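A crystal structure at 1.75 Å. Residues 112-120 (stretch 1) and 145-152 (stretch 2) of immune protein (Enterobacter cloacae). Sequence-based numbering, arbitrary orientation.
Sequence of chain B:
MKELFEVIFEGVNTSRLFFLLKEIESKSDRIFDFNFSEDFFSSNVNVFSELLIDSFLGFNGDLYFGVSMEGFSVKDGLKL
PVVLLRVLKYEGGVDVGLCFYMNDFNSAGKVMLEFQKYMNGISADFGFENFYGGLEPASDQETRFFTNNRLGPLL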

# COMPACT_ATOMS: atom_id res chain seq x y z
N MSE B 112 10.72 1.08 -7.61
CA MSE B 112 10.52 2.19 -6.69
C MSE B 112 10.28 3.50 -7.41
O MSE B 112 9.40 4.28 -7.00
CB MSE B 112 11.73 2.30 -5.76
CG MSE B 112 11.75 1.13 -4.79
SE MSE B 112 10.38 1.46 -3.41
CE MSE B 112 10.55 -0.20 -2.42
N LEU B 113 11.07 3.79 -8.44
CA LEU B 113 10.90 5.03 -9.20
C LEU B 113 9.55 5.06 -9.91
O LEU B 113 8.94 6.13 -10.03
CB LEU B 113 12.06 5.30 -10.15
CG LEU B 113 13.39 5.73 -9.52
CD1 LEU B 113 14.43 5.95 -10.60
CD2 LEU B 113 13.25 7.00 -8.70
N GLU B 114 9.07 3.91 -10.36
CA GLU B 114 7.75 3.84 -10.97
C GLU B 114 6.68 4.08 -9.91
O GLU B 114 5.70 4.78 -10.18
CB GLU B 114 7.54 2.51 -11.71
CG GLU B 114 8.42 2.34 -12.94
CD GLU B 114 8.15 3.33 -14.08
OE1 GLU B 114 8.83 3.21 -15.12
OE2 GLU B 114 7.27 4.22 -13.97
N PHE B 115 6.86 3.53 -8.71
CA PHE B 115 5.90 3.80 -7.62
C PHE B 115 5.88 5.27 -7.27
O PHE B 115 4.81 5.85 -7.03
CB PHE B 115 6.19 2.99 -6.36
CG PHE B 115 5.47 1.68 -6.29
CD1 PHE B 115 4.11 1.66 -6.03
CD2 PHE B 115 6.15 0.48 -6.40
CE1 PHE B 115 3.41 0.46 -5.94
CE2 PHE B 115 5.47 -0.72 -6.29
CZ PHE B 115 4.10 -0.73 -6.06
N GLN B 116 7.07 5.89 -7.20
CA GLN B 116 7.16 7.32 -6.87
C GLN B 116 6.31 8.16 -7.84
O GLN B 116 5.57 9.06 -7.43
CB GLN B 116 8.62 7.83 -6.88
CG GLN B 116 8.74 9.28 -6.38
CD GLN B 116 10.15 9.87 -6.46
OE1 GLN B 116 10.91 9.56 -7.37
NE2 GLN B 116 10.49 10.76 -5.50
N LYS B 117 6.44 7.86 -9.13
CA LYS B 117 5.68 8.57 -10.17
C LYS B 117 4.17 8.36 -10.01
O LYS B 117 3.39 9.32 -10.05
CB LYS B 117 6.08 8.10 -11.56
CG LYS B 117 7.51 8.41 -11.96
CD LYS B 117 7.81 7.77 -13.31
CE LYS B 117 9.25 8.00 -13.75
NZ LYS B 117 9.53 9.45 -13.91
N TYR B 118 3.79 7.09 -9.87
CA TYR B 118 2.40 6.70 -9.67
C TYR B 118 1.74 7.37 -8.47
O TYR B 118 0.66 7.96 -8.59
CB TYR B 118 2.27 5.17 -9.54
CG TYR B 118 0.89 4.75 -9.10
CD1 TYR B 118 -0.21 4.93 -9.94
CD2 TYR B 118 0.66 4.21 -7.84
CE1 TYR B 118 -1.48 4.58 -9.55
CE2 TYR B 118 -0.61 3.85 -7.44
CZ TYR B 118 -1.68 4.04 -8.30
OH TYR B 118 -2.96 3.70 -7.92
N MSE B 119 2.41 7.32 -7.33
CA MSE B 119 1.89 7.90 -6.07
C MSE B 119 1.81 9.39 -6.14
O MSE B 119 0.81 9.98 -5.72
CB MSE B 119 2.77 7.45 -4.89
CG MSE B 119 2.63 5.95 -4.67
SE MSE B 119 4.06 5.27 -3.49
CE MSE B 119 2.90 4.98 -1.94
N ASN B 120 2.85 10.02 -6.67
CA ASN B 120 2.85 11.48 -6.80
C ASN B 120 1.68 11.91 -7.69
O ASN B 120 1.02 12.92 -7.43
CB ASN B 120 4.15 11.97 -7.43
CG ASN B 120 4.22 13.48 -7.47
OD1 ASN B 120 4.14 14.15 -6.45
ND2 ASN B 120 4.41 14.02 -8.66
N PHE B 145 14.17 4.57 -0.88
CA PHE B 145 14.46 4.91 -2.29
C PHE B 145 13.84 6.27 -2.59
O PHE B 145 14.31 7.00 -3.49
CB PHE B 145 13.93 3.88 -3.27
CG PHE B 145 14.73 2.62 -3.30
CD1 PHE B 145 14.49 1.60 -2.38
CD2 PHE B 145 15.72 2.44 -4.25
CE1 PHE B 145 15.23 0.42 -2.41
CE2 PHE B 145 16.45 1.25 -4.29
CZ PHE B 145 16.20 0.25 -3.38
N PHE B 146 12.77 6.60 -1.90
CA PHE B 146 12.16 7.93 -2.08
C PHE B 146 11.23 8.32 -0.93
O PHE B 146 10.72 7.49 -0.21
CB PHE B 146 11.35 7.99 -3.42
CG PHE B 146 10.13 7.13 -3.43
CD1 PHE B 146 10.20 5.80 -3.83
CD2 PHE B 146 8.90 7.62 -3.00
CE1 PHE B 146 9.07 4.99 -3.84
CE2 PHE B 146 7.77 6.82 -2.99
CZ PHE B 146 7.86 5.50 -3.40
N THR B 147 11.02 9.64 -0.78
CA THR B 147 10.08 10.16 0.18
C THR B 147 9.41 11.31 -0.57
O THR B 147 10.09 12.24 -1.00
CB THR B 147 10.70 10.71 1.46
OG1 THR B 147 11.44 9.69 2.11
CG2 THR B 147 9.59 11.22 2.40
N ASN B 148 8.10 11.22 -0.75
CA ASN B 148 7.34 12.22 -1.51
C ASN B 148 7.99 12.47 -2.87
O ASN B 148 8.26 11.51 -3.59
CB ASN B 148 7.16 13.49 -0.68
CG ASN B 148 6.36 13.25 0.56
OD1 ASN B 148 5.45 12.41 0.56
ND2 ASN B 148 6.64 14.00 1.62
N ASN B 149 8.31 13.72 -3.18
CA ASN B 149 8.92 14.06 -4.46
C ASN B 149 10.46 14.13 -4.40
O ASN B 149 11.08 14.72 -5.28
CB ASN B 149 8.34 15.39 -4.97
CG ASN B 149 8.57 16.58 -4.00
OD1 ASN B 149 8.92 16.40 -2.82
ND2 ASN B 149 8.32 17.79 -4.49
N ARG B 150 11.06 13.54 -3.36
CA ARG B 150 12.50 13.54 -3.16
C ARG B 150 13.08 12.16 -3.37
O ARG B 150 12.43 11.16 -3.06
CB ARG B 150 12.81 13.98 -1.74
CG ARG B 150 12.37 15.38 -1.47
CD ARG B 150 12.70 15.81 -0.07
NE ARG B 150 11.77 15.39 0.97
CZ ARG B 150 11.96 14.45 1.88
NH1 ARG B 150 11.02 14.26 2.79
NH2 ARG B 150 13.06 13.69 1.91
N LEU B 151 14.33 12.10 -3.80
CA LEU B 151 14.99 10.82 -4.06
C LEU B 151 15.99 10.39 -3.02
O LEU B 151 16.49 11.21 -2.22
CB LEU B 151 15.74 10.87 -5.39
CG LEU B 151 14.93 11.06 -6.66
CD1 LEU B 151 15.88 11.21 -7.84
CD2 LEU B 151 13.97 9.90 -6.89
N GLY B 152 16.27 9.09 -3.03
CA GLY B 152 17.28 8.50 -2.17
C GLY B 152 16.78 8.27 -0.78
O GLY B 152 15.57 8.43 -0.52

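A helix that packs against a hairpin commonly offers one stripe of side chains, spaced three or four residues apart, to a large residue on the strand. The helix of residues 112–120 and the hairpin of residues 145–152 follow this rule, burying 474 Å² between them. At the centre lies Phe 146, whose CA-to-CB bond points toward the helix and whose buried ring is met by Met 112, Phe 115, Gln 116 and Met 119, residues brought to one side of the helix by its periodicity.

The surroundings of the ring differ from one direction to the next. Over one face sits CB of Gln 116, 3.8 Å from the centroid of the Phe 146 ring and only 10° off the ring normal, a well-centred CH-pi contact. At the ring edge, SE of Met 119, a selenomethionine, lies 3.8 Å from CZ of Phe 146. Met 112, also a selenomethionine, brings its SE to 3.8 Å from CE1 of Phe 146, while Phe 115 makes a lighter contact, CB to CZ of Phe 146 at 4.2 Å, and its own ring leads away from the hairpin. Long, unbranched methionine side chains suit such a site because they can follow the outline of a flat ring.

Met 112 also serves a second aromatic residue. Its CG lies over one face of the Phe 145 ring, 3.6 Å from CG of Phe 145, so that one flexible side chain contacts two consecutive phenylalanines. Farther out, the apolar contact continues between two exposed leucines: CD2 of Leu 113 approaches CD2 of Leu 151 to 3.5 Å. Both side chains end nearer the opposing stretch than their CA-to-CB bonds would suggest.

The polar edge depends on Gln 116. With chi1 and chi2 both t, its side chain runs from above the Phe 146 ring out past its rim and carries the amide to the hairpin backbone. There NE2 donates a hydrogen bond to O of Asn 148, at 3.0 Å and a nearly straight 169°; the same NE2 lies 3.1 Å from O of Arg 150. Glutamine thus combines a methylene for an aromatic face with an amide for a carbonyl beyond it.

The acceptor lies within a type II' turn from Thr 147 to Arg 150, closed by backbone hydrogen bonds from Thr 147 N to Arg 150 O (3.1 Å) and from Arg 150 N to Thr 147 O (2.9 Å). The CA-to-CB bond of Asn 148 points away from the helix, and it is the backbone carbonyl that accepts the bond.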